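Local coordinates for protein glutathione transferase (Mesorhizobium loti, PDB 1R9C) that catalyses the hydration of the antibiotic fosfomycin with the help of manganese, working as a homodimer that confers fosfomycin resistance, at residues A[17-22]-A[45-50]; A[23-28]-A[107-112]. All blocks are in the same frame, centred on the assembly; numbering follows the deposited sequence.

Contact 1 of 2, residues A[17-22]-A[45-50]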
ATOM      1  N   ARG A  17      18.297   4.945   4.871  1.00 20.89           N
ATOM      2  CA  ARG A  17      18.273   4.895   3.407  1.00 22.32           C
ATOM      3  C   ARG A  17      16.842   4.989   2.894  1.00 22.19           C
ATOM      4  O   ARG A  17      16.586   5.685   1.914  1.00 21.36           O
ATOM      5  CB  ARG A  17      18.925   3.610   2.913  1.00 23.29           C
ATOM      6  CG  ARG A  17      19.133   3.527   1.419  1.00 28.43           C
ATOM      7  CD  ARG A  17      19.954   4.646   0.811  1.00 29.46           C
ATOM      8  NE  ARG A  17      19.787   4.702  -0.637  1.00 33.17           N
ATOM      9  CZ  ARG A  17      20.062   5.779  -1.379  1.00 32.30           C
ATOM     10  NH1 ARG A  17      20.513   6.910  -0.824  1.00 34.78           N
ATOM     11  NH2 ARG A  17      19.894   5.724  -2.681  1.00 32.08           N
ATOM     12  N   MET A  18      15.909   4.285   3.543  1.00 21.78           N
ATOM     13  CA  MET A  18      14.506   4.350   3.114  1.00 21.57           C
ATOM     14  C   MET A  18      13.983   5.795   3.229  1.00 21.01           C
ATOM     15  O   MET A  18      13.237   6.237   2.368  1.00 21.54           O
ATOM     16  CB  MET A  18      13.632   3.381   3.912  1.00 21.81           C
ATOM     17  CG  MET A  18      12.162   3.366   3.462  1.00 21.81           C
ATOM     18  SD  MET A  18      11.970   2.854   1.727  1.00 23.55           S
ATOM     19  CE  MET A  18      10.224   2.386   1.778  1.00 21.83           C
ATOM     20  N   THR A  19      14.372   6.507   4.290  1.00 20.66           N
ATOM     21  CA  THR A  19      14.032   7.914   4.474  1.00 19.58           C
ATOM     22  C   THR A  19      14.476   8.702   3.221  1.00 20.97           C
ATOM     23  O   THR A  19      13.706   9.504   2.661  1.00 19.63           O
ATOM     24  CB  THR A  19      14.728   8.464   5.756  1.00 20.31           C
ATOM     25  OG1 THR A  19      14.148   7.852   6.922  1.00 20.12           O
ATOM     26  CG2 THR A  19      14.478   9.956   5.934  1.00 19.48           C
ATOM     27  N   ARG A  20      15.722   8.456   2.783  1.00 21.07           N
ATOM     28  CA  ARG A  20      16.286   9.197   1.658  1.00 22.00           C
ATOM     29  C   ARG A  20      15.533   8.874   0.362  1.00 22.04           C
ATOM     30  O   ARG A  20      15.253   9.767  -0.435  1.00 22.57           O
ATOM     31  CB  ARG A  20      17.802   8.992   1.553  1.00 22.12           C
ATOM     32  CG  ARG A  20      18.566   9.409   2.846  1.00 24.38           C
ATOM     33  CD  ARG A  20      18.169  10.808   3.468  1.00 28.25           C
ATOM     34  NE  ARG A  20      18.880  11.113   4.724  1.00 35.18           N
ATOM     35  CZ  ARG A  20      18.495  12.034   5.629  1.00 37.68           C
ATOM     36  NH1 ARG A  20      17.376  12.742   5.421  1.00 37.58           N
ATOM     37  NH2 ARG A  20      19.229  12.254   6.746  1.00 35.15           N
ATOM     38  N   ILE A  21      15.197   7.602   0.169  1.00 21.18           N
ATOM     39  CA  ILE A  21      14.338   7.196  -0.949  1.00 21.94           C
ATOM     40  C   ILE A  21      12.988   7.928  -0.928  1.00 21.78           C
ATOM     41  O   ILE A  21      12.597   8.519  -1.933  1.00 21.90           O
ATOM     42  CB  ILE A  21      14.166   5.638  -0.988  1.00 21.27           C
ATOM     43  CG1 ILE A  21      15.524   4.978  -1.290  1.00 22.54           C
ATOM     44  CG2 ILE A  21      13.114   5.252  -2.005  1.00 21.53           C
ATOM     45  CD1 ILE A  21      15.594   3.454  -1.005  1.00 22.16           C
ATOM     46  N   LEU A  22      12.274   7.908   0.207  1.00 21.66           N
ATOM     47  CA  LEU A  22      10.940   8.494   0.226  1.00 20.35           C
ATOM     48  C   LEU A  22      11.020  10.013   0.050  1.00 20.99           C
ATOM     49  O   LEU A  22      10.159  10.615  -0.598  1.00 20.90           O
ATOM     50  CB  LEU A  22      10.206   8.120   1.521  1.00 21.41           C
ATOM     51  CG  LEU A  22       9.859   6.646   1.727  1.00 21.79           C
ATOM     52  CD1 LEU A  22       9.411   6.419   3.185  1.00 20.50           C
ATOM     53  CD2 LEU A  22       8.731   6.256   0.748  1.00 24.77           C
ATOM     54  N   LYS A  45       9.349   5.206  11.574  1.00 18.79           N
ATOM     55  CA  LYS A  45       9.126   6.587  11.189  1.00 19.45           C
ATOM     56  C   LYS A  45       7.833   6.684  10.422  1.00 19.28           C
ATOM     57  O   LYS A  45       7.449   5.730   9.734  1.00 20.04           O
ATOM     58  CB  LYS A  45      10.240   7.059  10.247  1.00 18.69           C
ATOM     59  CG  LYS A  45      11.616   7.234  10.902  1.00 19.70           C
ATOM     60  CD  LYS A  45      12.562   7.773   9.887  1.00 20.57           C
ATOM     61  CE  LYS A  45      13.856   8.263  10.486  1.00 21.43           C
ATOM     62  NZ  LYS A  45      14.472   9.192   9.480  1.00 19.71           N
ATOM     63  N   PHE A  46       7.167   7.839  10.533  1.00 19.83           N
ATOM     64  CA  PHE A  46       5.962   8.135   9.757  1.00 19.97           C
ATOM     65  C   PHE A  46       6.287   9.297   8.802  1.00 20.93           C
ATOM     66  O   PHE A  46       6.977  10.282   9.192  1.00 20.35           O
ATOM     67  CB  PHE A  46       4.819   8.604  10.651  1.00 20.35           C
ATOM     68  CG  PHE A  46       4.335   7.588  11.658  1.00 20.36           C
ATOM     69  CD1 PHE A  46       3.635   8.015  12.774  1.00 22.27           C
ATOM     70  CD2 PHE A  46       4.543   6.218  11.469  1.00 19.79           C
ATOM     71  CE1 PHE A  46       3.142   7.102  13.714  1.00 25.54           C
ATOM     72  CE2 PHE A  46       4.084   5.299  12.400  1.00 23.84           C
ATOM     73  CZ  PHE A  46       3.366   5.738  13.524  1.00 22.94           C
ATOM     74  N   PHE A  47       5.768   9.191   7.574  1.00 19.97           N
ATOM     75  CA  PHE A  47       5.924  10.237   6.591  1.00 21.37           C
ATOM     76  C   PHE A  47       4.591  10.602   5.993  1.00 21.18           C
ATOM     77  O   PHE A  47       3.655   9.778   5.960  1.00 21.48           O
ATOM     78  CB  PHE A  47       6.822   9.763   5.435  1.00 20.71           C
ATOM     79  CG  PHE A  47       8.254   9.519   5.820  1.00 23.47           C
ATOM     80  CD1 PHE A  47       8.653   8.282   6.357  1.00 23.51           C
ATOM     81  CD2 PHE A  47       9.212  10.488   5.597  1.00 22.24           C
ATOM     82  CE1 PHE A  47       9.971   8.047   6.685  1.00 23.04           C
ATOM     83  CE2 PHE A  47      10.565  10.254   5.947  1.00 22.58           C
ATOM     84  CZ  PHE A  47      10.930   9.035   6.491  1.00 20.66           C
ATOM     85  N   LEU A  48       4.527  11.835   5.480  1.00 20.78           N
ATOM     86  CA  LEU A  48       3.417  12.242   4.630  1.00 20.77           C
ATOM     87  C   LEU A  48       3.919  12.518   3.205  1.00 20.52           C
ATOM     88  O   LEU A  48       4.962  13.180   2.985  1.00 20.67           O
ATOM     89  CB  LEU A  48       2.705  13.484   5.181  1.00 20.93           C
ATOM     90  CG  LEU A  48       1.708  13.384   6.342  1.00 22.45           C
ATOM     91  CD1 LEU A  48       1.271  14.766   6.856  1.00 24.59           C
ATOM     92  CD2 LEU A  48       0.479  12.597   5.874  1.00 23.48           C
ATOM     93  N   ILE A  49       3.177  11.972   2.249  1.00 20.88           N
ATOM     94  CA  ILE A  49       3.322  12.326   0.842  1.00 20.94           C
ATOM     95  C   ILE A  49       1.987  12.980   0.502  1.00 21.17           C
ATOM     96  O   ILE A  49       1.019  12.291   0.261  1.00 20.43           O
ATOM     97  CB  ILE A  49       3.565  11.076  -0.027  1.00 20.63           C
ATOM     98  CG1 ILE A  49       4.904  10.414   0.357  1.00 21.02           C
ATOM     99  CG2 ILE A  49       3.634  11.503  -1.530  1.00 21.17           C
ATOM    100  CD1 ILE A  49       5.078   9.002  -0.092  1.00 20.35           C
ATOM    101  N   GLY A  50       1.935  14.311   0.554  1.00 22.22           N
ATOM    102  CA  GLY A  50       0.676  15.025   0.469  1.00 22.50           C
ATOM    103  C   GLY A  50      -0.124  14.676   1.724  1.00 23.05           C
ATOM    104  O   GLY A  50       0.298  14.952   2.852  1.00 22.41           O
TER
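Thr-19 and Leu-22, one turn apart on helix 15-26, receive the ring of Phe-47 from strand 44-49, in the helix-on-sheet packing of the vicinal oxygen chelate (VOC) fold, where the helix of a beta-alpha-beta-beta-beta module lies on a face of the mixed four-stranded sheet. The local axes of 17-22 and 45-49 run nearly parallel, 7° between their directions and 10.7 Å apart at closest approach, a gap bridged by side chains alone.

The tight part is the aromatic ring. Leu-22 lies over one face: its CD1 sits 4.1 Å from the centroid of the Phe-47 ring, 26° off the normal, in a CH-pi contact displaced toward the rim, and comes closest to Phe-47 CD1. Thr-19 works at the edge instead, its OG1 in the plane of the ring and 3.5 Å from Phe-47 CZ. A chi1 of -68° sets OG1 beside the backbone N and turns Thr-19 CG2 the other way, so both branches reach Phe-47 CZ, CG2 at 3.7 Å. Ile-56 of strand 52-58 and Glu-30 of strand 29-33 also pack on Phe-47.

Toward the partly exposed side, the contact thins to a single polar link. Lys-45, two residues earlier on the same side of the strand, runs its extended chain past the ring to cross Thr-19 at about a right angle. Its ammonium also forms a salt bridge with Glu-30, which probably balances its charge; nearby Arg-20 is paired with Glu-23. The Lys-45 side chain is about 13 Å from a bound manganese ion, though Glu-44 just before it is the probable proton acceptor. Thr-19 OG1, near enough to bond Leu-15 O within its own helix, accepts a 2.9 Å hydrogen bond from Lys-45 NZ.

Contact 2 of 2, residues A[23-28]-A[107-112]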
ATOM      1  N   GLU A  23      12.070  10.630   0.600  1.00 19.59           N
ATOM      2  CA  GLU A  23      12.261  12.068   0.442  1.00 20.11           C
ATOM      3  C   GLU A  23      12.696  12.408  -0.999  1.00 20.91           C
ATOM      4  O   GLU A  23      12.203  13.376  -1.595  1.00 19.63           O
ATOM      5  CB  GLU A  23      13.298  12.593   1.442  1.00 19.65           C
ATOM      6  CG  GLU A  23      12.761  12.620   2.873  1.00 19.64           C
ATOM      7  CD  GLU A  23      13.822  13.017   3.888  1.00 25.26           C
ATOM      8  OE1 GLU A  23      15.001  13.162   3.505  1.00 24.78           O
ATOM      9  OE2 GLU A  23      13.473  13.179   5.073  1.00 26.32           O
ATOM     10  N   GLY A  24      13.579  11.574  -1.547  1.00 20.98           N
ATOM     11  CA  GLY A  24      14.203  11.837  -2.833  1.00 21.65           C
ATOM     12  C   GLY A  24      13.207  11.640  -3.966  1.00 22.39           C
ATOM     13  O   GLY A  24      13.159  12.466  -4.886  1.00 23.49           O
ATOM     14  N   VAL A  25      12.420  10.567  -3.902  1.00 21.87           N
ATOM     15  CA  VAL A  25      11.488  10.247  -4.994  1.00 21.96           C
ATOM     16  C   VAL A  25      10.162  10.973  -4.818  1.00 22.45           C
ATOM     17  O   VAL A  25       9.674  11.578  -5.774  1.00 22.31           O
ATOM     18  CB  VAL A  25      11.260   8.727  -5.209  1.00 21.96           C
ATOM     19  CG1 VAL A  25      10.354   8.477  -6.387  1.00 22.50           C
ATOM     20  CG2 VAL A  25      12.542   8.015  -5.477  1.00 20.70           C
ATOM     21  N   PHE A  26       9.585  10.941  -3.613  1.00 21.78           N
ATOM     22  CA  PHE A  26       8.224  11.439  -3.454  1.00 22.74           C
ATOM     23  C   PHE A  26       8.103  12.788  -2.765  1.00 22.71           C
ATOM     24  O   PHE A  26       7.001  13.268  -2.594  1.00 22.96           O
ATOM     25  CB  PHE A  26       7.323  10.422  -2.720  1.00 22.84           C
ATOM     26  CG  PHE A  26       7.360   9.019  -3.276  1.00 23.54           C
ATOM     27  CD1 PHE A  26       8.081   8.027  -2.628  1.00 25.59           C
ATOM     28  CD2 PHE A  26       6.600   8.650  -4.382  1.00 22.57           C
ATOM     29  CE1 PHE A  26       8.080   6.699  -3.115  1.00 24.26           C
ATOM     30  CE2 PHE A  26       6.619   7.334  -4.869  1.00 25.36           C
ATOM     31  CZ  PHE A  26       7.346   6.355  -4.230  1.00 22.63           C
ATOM     32  N   ASP A  27       9.229  13.394  -2.368  1.00 22.33           N
ATOM     33  CA  ASP A  27       9.218  14.543  -1.480  1.00 23.10           C
ATOM     34  C   ASP A  27       8.440  14.248  -0.190  1.00 23.47           C
ATOM     35  O   ASP A  27       7.747  15.104   0.338  1.00 23.04           O
ATOM     36  CB  ASP A  27       8.692  15.805  -2.190  1.00 23.44           C
ATOM     37  CG  ASP A  27       9.399  17.065  -1.745  1.00 26.14           C
ATOM     38  OD1 ASP A  27      10.419  16.989  -0.990  1.00 27.12           O
ATOM     39  OD2 ASP A  27       9.005  18.202  -2.109  1.00 28.79           O
ATOM     40  N   ALA A  28       8.539  13.015   0.295  1.00 22.55           N
ATOM     41  CA  ALA A  28       7.926  12.678   1.577  1.00 23.38           C
ATOM     42  C   ALA A  28       8.456  13.601   2.669  1.00 23.38           C
ATOM     43  O   ALA A  28       9.627  13.948   2.655  1.00 21.96           O
ATOM     44  CB  ALA A  28       8.234  11.244   1.933  1.00 23.42           C
ATOM     45  N   ILE A 107       6.883   4.677 -14.678  1.00 20.64           N
ATOM     46  CA  ILE A 107       8.218   4.304 -14.224  1.00 22.19           C
ATOM     47  C   ILE A 107       7.993   3.274 -13.095  1.00 22.53           C
ATOM     48  O   ILE A 107       7.234   3.553 -12.152  1.00 22.48           O
ATOM     49  CB  ILE A 107       8.953   5.552 -13.654  1.00 22.47           C
ATOM     50  CG1 ILE A 107       9.092   6.645 -14.699  1.00 23.46           C
ATOM     51  CG2 ILE A 107      10.328   5.176 -13.040  1.00 21.78           C
ATOM     52  CD1 ILE A 107       9.079   8.053 -14.098  1.00 23.62           C
ATOM     53  N   TYR A 108       8.633   2.105 -13.187  1.00 20.90           N
ATOM     54  CA  TYR A 108       8.564   1.141 -12.074  1.00 22.79           C
ATOM     55  C   TYR A 108       9.968   1.002 -11.536  1.00 21.86           C
ATOM     56  O   TYR A 108      10.897   0.854 -12.307  1.00 20.71           O
ATOM     57  CB  TYR A 108       8.125  -0.250 -12.528  1.00 22.92           C
ATOM     58  CG  TYR A 108       6.757  -0.333 -13.136  1.00 24.80           C
ATOM     59  CD1 TYR A 108       6.575  -0.048 -14.478  1.00 27.49           C
ATOM     60  CD2 TYR A 108       5.643  -0.735 -12.386  1.00 26.53           C
ATOM     61  CE1 TYR A 108       5.331  -0.117 -15.064  1.00 28.55           C
ATOM     62  CE2 TYR A 108       4.372  -0.831 -12.998  1.00 27.42           C
ATOM     63  CZ  TYR A 108       4.238  -0.495 -14.326  1.00 26.42           C
ATOM     64  OH  TYR A 108       3.033  -0.574 -14.983  1.00 31.61           O
ATOM     65  N   PHE A 109      10.101   1.062 -10.220  1.00 21.30           N
ATOM     66  CA  PHE A 109      11.399   1.002  -9.566  1.00 21.76           C
ATOM     67  C   PHE A 109      11.238   0.230  -8.239  1.00 20.90           C
ATOM     68  O   PHE A 109      10.124  -0.063  -7.824  1.00 19.88           O
ATOM     69  CB  PHE A 109      11.975   2.421  -9.372  1.00 20.97           C
ATOM     70  CG  PHE A 109      11.274   3.243  -8.313  1.00 23.15           C
ATOM     71  CD1 PHE A 109      11.716   3.241  -6.994  1.00 21.44           C
ATOM     72  CD2 PHE A 109      10.172   4.039  -8.646  1.00 23.47           C
ATOM     73  CE1 PHE A 109      11.047   3.988  -6.024  1.00 24.99           C
ATOM     74  CE2 PHE A 109       9.513   4.794  -7.686  1.00 22.35           C
ATOM     75  CZ  PHE A 109       9.961   4.785  -6.375  1.00 23.34           C
ATOM     76  N   TYR A 110      12.347  -0.163  -7.636  1.00 20.58           N
ATOM     77  CA  TYR A 110      12.323  -0.929  -6.393  1.00 20.69           C
ATOM     78  C   TYR A 110      13.039  -0.071  -5.370  1.00 20.79           C
ATOM     79  O   TYR A 110      13.996   0.621  -5.720  1.00 20.06           O
ATOM     80  CB  TYR A 110      13.102  -2.244  -6.552  1.00 20.17           C
ATOM     81  CG  TYR A 110      12.566  -3.124  -7.653  1.00 19.93           C
ATOM     82  CD1 TYR A 110      13.008  -2.960  -8.954  1.00 21.20           C
ATOM     83  CD2 TYR A 110      11.563  -4.064  -7.394  1.00 19.12           C
ATOM     84  CE1 TYR A 110      12.526  -3.729  -9.972  1.00 22.50           C
ATOM     85  CE2 TYR A 110      11.035  -4.836  -8.411  1.00 21.22           C
ATOM     86  CZ  TYR A 110      11.550  -4.679  -9.701  1.00 23.23           C
ATOM     87  OH  TYR A 110      11.071  -5.423 -10.727  1.00 23.57           O
ATOM     88  N   ASP A 111      12.625  -0.135  -4.105  1.00 21.25           N
ATOM     89  CA  ASP A 111      13.433   0.472  -3.053  1.00 21.21           C
ATOM     90  C   ASP A 111      14.541  -0.532  -2.695  1.00 22.32           C
ATOM     91  O   ASP A 111      14.910  -1.403  -3.535  1.00 22.30           O
ATOM     92  CB  ASP A 111      12.545   0.808  -1.839  1.00 20.57           C
ATOM     93  CG  ASP A 111      11.996  -0.441  -1.159  1.00 19.66           C
ATOM     94  OD1 ASP A 111      11.262  -0.299  -0.178  1.00 19.16           O
ATOM     95  OD2 ASP A 111      12.273  -1.607  -1.523  1.00 16.82           O
ATOM     96  N   ASP A 112      15.073  -0.465  -1.465  1.00 21.72           N
ATOM     97  CA  ASP A 112      16.243  -1.296  -1.150  1.00 22.03           C
ATOM     98  C   ASP A 112      15.853  -2.653  -0.586  1.00 21.59           C
ATOM     99  O   ASP A 112      16.712  -3.447  -0.211  1.00 21.59           O
ATOM    100  CB  ASP A 112      17.172  -0.602  -0.142  1.00 22.59           C
ATOM    101  CG  ASP A 112      17.991   0.515  -0.752  1.00 25.50           C
ATOM    102  OD1 ASP A 112      18.237   0.531  -1.991  1.00 26.37           O
ATOM    103  OD2 ASP A 112      18.463   1.417  -0.035  1.00 28.03           O
TER
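Val-25 and Phe-26, in the last turn of helix 15-26, both reach the far end of the Phe-109 ring on strand 106-110, where the helix packs on the three-stranded sheet in the second half of the VOC fold. Val-25 comes first along the helix and points at the strand; its CG1, set anti to the backbone N (chi1 -177°), lies 3.7 Å from Phe-109 CZ and a little farther from CE2. The same methyl stands over the centre of the neighbouring Phe-26 ring, 4.1 Å above its plane.

Phe-26 follows, and although its CB is not directed at the strand, the ring extends until its CZ is 3.7 Å from Phe-109 CZ, near the plane of the Phe-109 ring and at its edge. At Asp-27 the backbone takes a positive phi of 54°, ending the helix and turning the chain toward strand 29-33.

Val-86 of helix 79-89 also packs on Phe-109, and Ile-2 of the second subunit touches Phe-26. The Phe-109 side chain is about 7 Å from that of Glu-118, a manganese ligand on adjacent strand 116-120. Three buried apolar side chains meet with no polar group between them, so van der Waals packing and burial of apolar surface hold the contact.

From the N terminus, strand 5-12 leads into helix 15-26, whose successive portions supply the first segments of both contacts. Contact 1 closes the shorter loop, returning through strand 29-33 to strand 44-49; contact 2 closes a much longer one, passing strands 52-58 and 69-73 and helix 79-89 before reaching strand 106-110. Segment 23-28 falls within the loop of contact 1 and 107-112 beyond it, so the two loops cross. The contacts lie about 9 Å apart between centres and touch directly, with Met-18 packing on Asp-111 and a probable backbone hydrogen bond from Ala-28 N to Leu-22 O. Together they set one helix between the four-stranded and three-stranded sheets, tying the two halves of the chain together.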